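Local coordinates for protein BtGH115A (Bacteroides thetaiotaomicron, PDB 5BY3) that acts as a family GH115 4-O-methyl-alpha-glucuronidase with specificity for decorated arabinogalactans, at residues M215-L224 and A248-R258; L292-M302 and V314-R323. All blocks are in the same frame, centred on the assembly; numbering follows the deposited sequence.

Contact 1: M215-L224 and A248-R258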
# COMPACT_ATOMS: atom_id res chain seq x y z
N MSE A 215 -14.73 -8.58 2.50
CA MSE A 215 -15.61 -8.80 3.65
C MSE A 215 -16.68 -7.77 3.74
O MSE A 215 -17.40 -7.69 4.74
CB MSE A 215 -14.76 -8.82 4.95
CG MSE A 215 -13.84 -7.63 5.24
SE MSE A 215 -14.81 -5.95 5.62
CE MSE A 215 -14.94 -6.02 7.59
N HIS A 216 -16.79 -6.94 2.71
CA HIS A 216 -17.87 -5.97 2.67
C HIS A 216 -19.22 -6.68 2.60
O HIS A 216 -19.33 -7.77 2.04
CB HIS A 216 -17.66 -5.03 1.48
CG HIS A 216 -17.00 -3.74 1.86
ND1 HIS A 216 -17.20 -2.56 1.17
CD2 HIS A 216 -16.17 -3.44 2.88
CE1 HIS A 216 -16.51 -1.60 1.74
NE2 HIS A 216 -15.87 -2.10 2.79
N GLU A 217 -20.23 -6.03 3.18
CA GLU A 217 -21.63 -6.52 3.18
C GLU A 217 -22.10 -7.03 1.81
O GLU A 217 -22.73 -8.08 1.73
CB GLU A 217 -22.62 -5.51 3.83
CG GLU A 217 -22.38 -4.01 3.57
CD GLU A 217 -21.21 -3.38 4.35
OE1 GLU A 217 -20.33 -2.74 3.72
OE2 GLU A 217 -21.16 -3.52 5.60
N CYS A 218 -21.72 -6.34 0.73
CA CYS A 218 -21.94 -6.80 -0.66
C CYS A 218 -21.29 -8.14 -1.10
O CYS A 218 -21.59 -8.64 -2.18
CB CYS A 218 -21.52 -5.70 -1.65
SG CYS A 218 -19.72 -5.50 -1.83
N THR A 219 -20.40 -8.69 -0.29
CA THR A 219 -19.62 -9.89 -0.63
C THR A 219 -19.96 -11.13 0.25
O THR A 219 -20.24 -11.00 1.43
CB THR A 219 -18.11 -9.54 -0.53
OG1 THR A 219 -17.79 -8.62 -1.55
CG2 THR A 219 -17.20 -10.75 -0.68
N LEU A 220 -19.93 -12.32 -0.35
CA LEU A 220 -20.04 -13.56 0.41
C LEU A 220 -18.82 -13.77 1.31
O LEU A 220 -17.70 -13.86 0.80
CB LEU A 220 -20.20 -14.79 -0.51
CG LEU A 220 -20.72 -16.05 0.21
CD1 LEU A 220 -22.19 -15.90 0.61
CD2 LEU A 220 -20.50 -17.32 -0.63
N PRO A 221 -19.02 -13.87 2.64
CA PRO A 221 -17.85 -14.12 3.49
C PRO A 221 -17.03 -15.31 3.04
O PRO A 221 -17.57 -16.35 2.63
CB PRO A 221 -18.46 -14.35 4.88
CG PRO A 221 -19.67 -13.45 4.86
CD PRO A 221 -20.22 -13.54 3.46
N PHE A 222 -15.72 -15.11 3.09
CA PHE A 222 -14.74 -16.05 2.60
C PHE A 222 -15.00 -17.47 3.05
O PHE A 222 -15.02 -18.38 2.22
CB PHE A 222 -13.35 -15.63 3.07
CG PHE A 222 -12.26 -16.52 2.59
CD1 PHE A 222 -11.74 -16.38 1.32
CD2 PHE A 222 -11.73 -17.51 3.42
CE1 PHE A 222 -10.71 -17.19 0.88
CE2 PHE A 222 -10.70 -18.34 2.98
CZ PHE A 222 -10.19 -18.17 1.69
N PHE A 223 -15.18 -17.65 4.36
CA PHE A 223 -15.22 -18.98 4.97
C PHE A 223 -16.59 -19.64 4.85
O PHE A 223 -16.77 -20.80 5.26
CB PHE A 223 -14.78 -18.89 6.41
CG PHE A 223 -13.29 -18.82 6.59
CD1 PHE A 223 -12.47 -19.89 6.23
CD2 PHE A 223 -12.71 -17.71 7.21
CE1 PHE A 223 -11.09 -19.86 6.43
CE2 PHE A 223 -11.33 -17.67 7.43
CZ PHE A 223 -10.52 -18.75 7.05
N LEU A 224 -17.53 -18.88 4.31
CA LEU A 224 -18.86 -19.35 3.92
C LEU A 224 -18.95 -19.57 2.41
O LEU A 224 -20.06 -19.64 1.87
CB LEU A 224 -19.93 -18.32 4.35
CG LEU A 224 -20.16 -18.24 5.86
CD1 LEU A 224 -21.40 -17.43 6.19
CD2 LEU A 224 -20.26 -19.66 6.42
N ALA A 248 -11.13 -15.18 12.94
CA ALA A 248 -11.35 -15.58 11.54
C ALA A 248 -12.82 -15.35 11.12
O ALA A 248 -13.32 -15.96 10.18
CB ALA A 248 -10.93 -17.03 11.34
N CYS A 249 -13.48 -14.42 11.83
CA CYS A 249 -14.93 -14.26 11.80
C CYS A 249 -15.38 -12.92 11.28
O CYS A 249 -15.29 -11.90 11.94
CB CYS A 249 -15.53 -14.49 13.20
SG CYS A 249 -16.14 -16.17 13.41
N ASN A 250 -15.87 -12.95 10.05
CA ASN A 250 -16.39 -11.76 9.41
C ASN A 250 -17.80 -11.41 9.94
O ASN A 250 -18.80 -11.86 9.41
CB ASN A 250 -16.37 -11.95 7.87
CG ASN A 250 -17.10 -10.84 7.13
OD1 ASN A 250 -17.61 -9.89 7.73
ND2 ASN A 250 -17.16 -10.97 5.82
N ALA A 251 -17.85 -10.58 10.98
CA ALA A 251 -19.12 -10.15 11.57
C ALA A 251 -19.99 -9.44 10.54
O ALA A 251 -21.20 -9.74 10.40
CB ALA A 251 -18.84 -9.27 12.74
N ALA A 252 -19.36 -8.54 9.76
CA ALA A 252 -20.03 -7.70 8.72
C ALA A 252 -21.03 -8.47 7.86
O ALA A 252 -22.18 -8.05 7.76
CB ALA A 252 -19.01 -6.98 7.85
N GLY A 253 -20.58 -9.60 7.31
CA GLY A 253 -21.41 -10.47 6.48
C GLY A 253 -22.05 -11.65 7.21
O GLY A 253 -23.19 -12.00 6.91
N GLU A 254 -21.31 -12.26 8.15
CA GLU A 254 -21.71 -13.55 8.79
C GLU A 254 -22.69 -13.40 9.92
O GLU A 254 -23.54 -14.25 10.06
CB GLU A 254 -20.52 -14.37 9.31
CG GLU A 254 -19.61 -14.90 8.22
CD GLU A 254 -18.49 -15.75 8.75
OE1 GLU A 254 -17.38 -15.23 9.04
OE2 GLU A 254 -18.72 -16.96 8.87
N TRP A 255 -22.58 -12.34 10.71
CA TRP A 255 -23.43 -12.17 11.88
C TRP A 255 -24.94 -12.21 11.60
O TRP A 255 -25.72 -12.80 12.38
CB TRP A 255 -23.07 -10.94 12.71
CG TRP A 255 -23.90 -10.90 13.97
CD1 TRP A 255 -24.98 -10.11 14.21
CD2 TRP A 255 -23.75 -11.74 15.13
NE1 TRP A 255 -25.50 -10.38 15.46
CE2 TRP A 255 -24.76 -11.37 16.05
CE3 TRP A 255 -22.84 -12.75 15.49
CZ2 TRP A 255 -24.90 -11.97 17.30
CZ3 TRP A 255 -22.98 -13.36 16.75
CH2 TRP A 255 -24.01 -12.96 17.64
N LYS A 256 -25.35 -11.59 10.50
CA LYS A 256 -26.76 -11.63 10.13
C LYS A 256 -27.16 -13.00 9.54
O LYS A 256 -28.34 -13.29 9.46
CB LYS A 256 -27.14 -10.44 9.22
CG LYS A 256 -26.85 -10.60 7.73
CD LYS A 256 -25.56 -9.90 7.30
CE LYS A 256 -25.80 -8.46 6.86
NZ LYS A 256 -24.56 -7.83 6.30
N ILE A 257 -26.19 -13.82 9.12
CA ILE A 257 -26.46 -15.16 8.57
C ILE A 257 -26.54 -16.30 9.65
O ILE A 257 -27.41 -17.18 9.55
CB ILE A 257 -25.43 -15.54 7.46
CG1 ILE A 257 -25.66 -14.73 6.17
CG2 ILE A 257 -25.45 -17.03 7.13
CD1 ILE A 257 -24.42 -14.59 5.29
N ARG A 258 -25.66 -16.25 10.65
CA ARG A 258 -25.35 -17.36 11.56
C ARG A 258 -25.45 -17.00 13.06
O ARG A 258 -25.42 -17.88 13.92
CB ARG A 258 -23.88 -17.74 11.37
CG ARG A 258 -23.41 -18.65 10.24
CD ARG A 258 -21.86 -18.63 10.24
NE ARG A 258 -21.33 -18.67 11.61
CZ ARG A 258 -20.13 -18.28 12.02
NH1 ARG A 258 -19.24 -17.77 11.19
NH2 ARG A 258 -19.80 -18.39 13.28
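P221 and L224 of the loop 215-224 lie against helix 251-258, where the side chain of E254 slides past P221 in the opposite direction and crosses L224 at a slant. From CB the E254 chain goes out extended (chi2 -177°). E254 CG lies 3.6 Å from P221 CB and 3.7 Å from L224 CD1, making the stem an apolar spacer, and E254 CD follows between P221 CB and L224 CG. E254 OE1 accepts from N250 N at 2.9 Å on its anti side, while E254 OE2 passes 3.6 Å from L224 CG and forms salt bridges with R258 and, beyond the two segments, with R279. N250 is the N-cap of the helix: N250 OD1 accepts from G253 N (3.0 Å), and N250 ND2 gives only a weak bond to M215 O (3.5 Å). G253 faces P221 CG, where a CB would clash. Nearer helix 228-235, F223 CE2 lies 4.0 Å from A248 CB. A leucine in place of E254 would probably leave R258 and R279 without their shared carboxylate and N250 N without its acceptor. Mostly apolar contacts, with one weak hydrogen bond, thus join the two segments, while the buried carboxylate, its charge probably balanced by two arginines, ties down the start of the helix.

Contact 2: L292-M302 and V314-R323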
# COMPACT_ATOMS: atom_id res chain seq x y z
N LEU A 292 -7.49 -10.68 17.48
CA LEU A 292 -8.14 -10.66 18.79
C LEU A 292 -8.97 -9.41 18.99
O LEU A 292 -8.83 -8.44 18.22
CB LEU A 292 -7.12 -10.83 19.91
CG LEU A 292 -6.43 -12.18 20.05
CD1 LEU A 292 -5.80 -12.26 21.43
CD2 LEU A 292 -7.39 -13.34 19.82
N GLY A 293 -9.84 -9.43 20.00
CA GLY A 293 -10.58 -8.25 20.41
C GLY A 293 -11.98 -8.19 19.84
O GLY A 293 -12.51 -9.20 19.39
N MSE A 294 -12.56 -7.00 19.86
CA MSE A 294 -13.94 -6.75 19.44
C MSE A 294 -14.15 -5.28 19.12
O MSE A 294 -13.75 -4.39 19.88
CB MSE A 294 -14.96 -7.20 20.50
CG MSE A 294 -16.29 -7.49 19.82
SE MSE A 294 -17.49 -8.40 21.08
CE MSE A 294 -19.18 -8.55 20.10
N ARG A 295 -14.78 -5.03 17.96
CA ARG A 295 -15.30 -3.71 17.59
C ARG A 295 -16.77 -3.90 17.22
O ARG A 295 -17.45 -4.78 17.79
CB ARG A 295 -14.49 -3.09 16.43
CG ARG A 295 -13.06 -2.68 16.78
CD ARG A 295 -12.30 -2.19 15.54
NE ARG A 295 -12.52 -0.76 15.27
CZ ARG A 295 -12.90 -0.25 14.10
NH1 ARG A 295 -13.08 -1.01 13.02
NH2 ARG A 295 -13.07 1.06 14.01
N GLY A 296 -17.26 -3.09 16.28
CA GLY A 296 -18.62 -3.24 15.75
C GLY A 296 -18.79 -4.38 14.74
O GLY A 296 -17.88 -5.23 14.55
N VAL A 297 -19.98 -4.40 14.12
CA VAL A 297 -20.29 -5.24 12.96
C VAL A 297 -19.36 -4.96 11.74
O VAL A 297 -18.79 -5.92 11.17
CB VAL A 297 -21.81 -5.15 12.61
CG1 VAL A 297 -22.10 -5.61 11.18
CG2 VAL A 297 -22.62 -5.97 13.62
N HIS A 298 -19.19 -3.68 11.39
CA HIS A 298 -18.21 -3.23 10.39
C HIS A 298 -17.24 -2.22 11.04
O HIS A 298 -16.39 -2.62 11.84
CB HIS A 298 -18.90 -2.66 9.13
CG HIS A 298 -18.04 -2.69 7.89
ND1 HIS A 298 -16.72 -2.28 7.88
CD2 HIS A 298 -18.32 -3.08 6.62
CE1 HIS A 298 -16.22 -2.42 6.66
NE2 HIS A 298 -17.17 -2.90 5.88
N ASP A 299 -17.33 -0.93 10.72
CA ASP A 299 -16.70 0.08 11.57
C ASP A 299 -17.66 0.56 12.68
O ASP A 299 -18.81 0.10 12.78
CB ASP A 299 -16.08 1.23 10.75
CG ASP A 299 -14.62 0.94 10.34
OD1 ASP A 299 -14.37 0.01 9.54
OD2 ASP A 299 -13.71 1.66 10.82
N GLY A 300 -17.15 1.45 13.53
CA GLY A 300 -17.90 1.99 14.66
C GLY A 300 -17.45 1.46 16.01
O GLY A 300 -16.54 0.61 16.12
N LYS A 301 -18.11 1.98 17.05
CA LYS A 301 -17.94 1.52 18.43
C LYS A 301 -18.26 0.02 18.49
O LYS A 301 -18.97 -0.48 17.61
CB LYS A 301 -18.88 2.29 19.40
CG LYS A 301 -19.07 3.79 19.14
CD LYS A 301 -17.82 4.60 19.48
CE LYS A 301 -17.56 5.74 18.49
NZ LYS A 301 -16.12 6.16 18.48
N MSE A 302 -17.74 -0.69 19.48
CA MSE A 302 -18.41 -1.95 19.91
C MSE A 302 -19.72 -1.55 20.56
O MSE A 302 -19.89 -0.41 21.04
CB MSE A 302 -17.64 -2.85 20.89
CG MSE A 302 -17.23 -1.97 22.07
SE MSE A 302 -16.17 -2.98 23.34
CE MSE A 302 -14.46 -2.20 22.79
N VAL A 314 -14.40 -4.85 28.86
CA VAL A 314 -14.97 -5.74 27.81
C VAL A 314 -13.89 -6.65 27.22
O VAL A 314 -14.02 -7.88 27.23
CB VAL A 314 -15.64 -4.95 26.63
CG1 VAL A 314 -16.15 -5.89 25.52
CG2 VAL A 314 -16.76 -4.05 27.11
N LEU A 315 -12.85 -6.01 26.72
CA LEU A 315 -11.76 -6.66 26.01
C LEU A 315 -11.04 -7.69 26.87
O LEU A 315 -10.80 -8.82 26.40
CB LEU A 315 -10.80 -5.59 25.47
CG LEU A 315 -11.37 -4.55 24.50
CD1 LEU A 315 -10.32 -3.53 24.13
CD2 LEU A 315 -11.97 -5.16 23.22
N ASP A 316 -10.71 -7.30 28.11
CA ASP A 316 -10.18 -8.22 29.13
C ASP A 316 -11.02 -9.50 29.17
O ASP A 316 -10.45 -10.60 29.16
CB ASP A 316 -10.13 -7.54 30.52
CG ASP A 316 -9.23 -6.28 30.55
OD1 ASP A 316 -8.20 -6.25 29.84
OD2 ASP A 316 -9.54 -5.31 31.30
N ARG A 317 -12.35 -9.37 29.15
CA ARG A 317 -13.26 -10.53 29.15
C ARG A 317 -13.16 -11.29 27.83
O ARG A 317 -13.21 -12.53 27.80
CB ARG A 317 -14.73 -10.10 29.44
CG ARG A 317 -15.77 -11.23 29.54
CD ARG A 317 -16.74 -11.08 30.71
NE ARG A 317 -16.03 -10.84 31.98
CZ ARG A 317 -15.46 -11.79 32.74
NH1 ARG A 317 -15.51 -13.08 32.41
NH2 ARG A 317 -14.83 -11.45 33.87
N VAL A 318 -12.99 -10.52 26.76
CA VAL A 318 -12.97 -11.06 25.41
C VAL A 318 -11.68 -11.83 25.13
O VAL A 318 -11.73 -12.93 24.62
CB VAL A 318 -13.25 -9.92 24.40
CG1 VAL A 318 -12.67 -10.20 23.02
CG2 VAL A 318 -14.74 -9.66 24.33
N PHE A 319 -10.52 -11.26 25.47
CA PHE A 319 -9.24 -11.95 25.26
C PHE A 319 -9.24 -13.35 25.90
O PHE A 319 -8.90 -14.34 25.25
CB PHE A 319 -8.08 -11.16 25.84
CG PHE A 319 -7.80 -9.85 25.16
CD1 PHE A 319 -8.26 -9.59 23.85
CD2 PHE A 319 -7.00 -8.91 25.79
CE1 PHE A 319 -7.96 -8.40 23.22
CE2 PHE A 319 -6.70 -7.70 25.16
CZ PHE A 319 -7.17 -7.45 23.86
N VAL A 320 -9.67 -13.39 27.16
CA VAL A 320 -9.60 -14.60 27.98
C VAL A 320 -10.40 -15.73 27.35
O VAL A 320 -9.92 -16.86 27.30
CB VAL A 320 -9.96 -14.32 29.48
CG1 VAL A 320 -10.05 -15.59 30.29
CG2 VAL A 320 -8.94 -13.37 30.13
N ASP A 321 -11.58 -15.41 26.82
CA ASP A 321 -12.42 -16.43 26.15
C ASP A 321 -11.93 -16.78 24.76
O ASP A 321 -12.09 -17.94 24.31
CB ASP A 321 -13.87 -15.99 25.99
CG ASP A 321 -14.50 -15.48 27.28
OD1 ASP A 321 -13.78 -15.15 28.26
OD2 ASP A 321 -15.76 -15.38 27.28
N GLN A 322 -11.39 -15.78 24.06
CA GLN A 322 -10.89 -15.97 22.70
C GLN A 322 -9.65 -16.86 22.67
O GLN A 322 -9.61 -17.82 21.91
CB GLN A 322 -10.61 -14.64 22.01
CG GLN A 322 -11.87 -13.95 21.51
CD GLN A 322 -11.57 -12.59 20.89
OE1 GLN A 322 -10.53 -11.98 21.13
NE2 GLN A 322 -12.50 -12.12 20.08
N ARG A 323 -8.67 -16.56 23.52
CA ARG A 323 -7.53 -17.45 23.75
C ARG A 323 -7.97 -18.83 24.31
O ARG A 323 -7.38 -19.87 23.98
CB ARG A 323 -6.49 -16.76 24.64
CG ARG A 323 -5.78 -15.63 23.90
CD ARG A 323 -5.14 -14.56 24.75
NE ARG A 323 -3.88 -14.99 25.40
CZ ARG A 323 -2.73 -15.28 24.79
NH1 ARG A 323 -2.60 -15.24 23.47
NH2 ARG A 323 -1.68 -15.64 25.52
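G293 meets two flat groups of helix 308-329, the F319 ring and the Q322 amide. F319 turns an edge to the glycine: G293 N lies in the ring plane, and G293 CA comes within 3.8 Å of F319 CE1. One face of the same ring carries L315 O, 3.4 Å above the plane and offset toward the rim.

The amide of Q322 pairs with the backbone of G293 through both its ends. G293 N donates to Q322 OE1 at 2.9 Å, nearly straight (167°) and on a lone pair in the carbonyl plane. Q322 NE2 returns a bond to G293 O at 3.0 Å, tilted somewhat from both planes. Together the two bonds fix the rotation of the amide and satisfy buried polar atoms of loop and helix alike. The L292 side chain slides past that of Q322 in the opposite direction, with L292 CD2 3.7 Å from Q322 OE1, and L292 CD1 packs against the aliphatic part of R323, whose guanidinium is engaged by Q339 and D360. V318 CG1 touches G293 O at 3.8 Å.

Farther along the loop, M302, a selenomethionine, reaches back to the helix. Its CG stands between the backbone N and the carbonyl carbon (chi1 53°), and a turn about the CG-SE bond (chi3 104°) brings M302 CE to 3.9 Å from L315 CD2, with M302 SE 3.6 Å from V314 CG1.

The buried seam thus joins the loop following strand 290-291 to the helix that comes after it. That is the beta-alpha unit of a TIM barrel, with the helix leading on to strand 339-341, the parallel neighbour of 290-291, in a beta-alpha-beta crossover.

Contacts 1 and 2 lie one after the other along the chain, their centres about 17 Å apart, and they touch where two barrel loops converge. The loops 215-224 and 292-302 follow strands 210-212 and 290-291, so both sit at the C-terminal ends of barrel strands, the side on which TIM-barrel enzymes carry their active sites. H298 bridges the contacts: H298 NE2 is 3.2 Å from H216 CD2, and H298 CD2 is 3.1 Å from E217 OE2. W397 also meets the H216 ring. Beside them, V297 O packs 3.5 Å from A252 CB, joining the loop of contact 2 to the helix of contact 1.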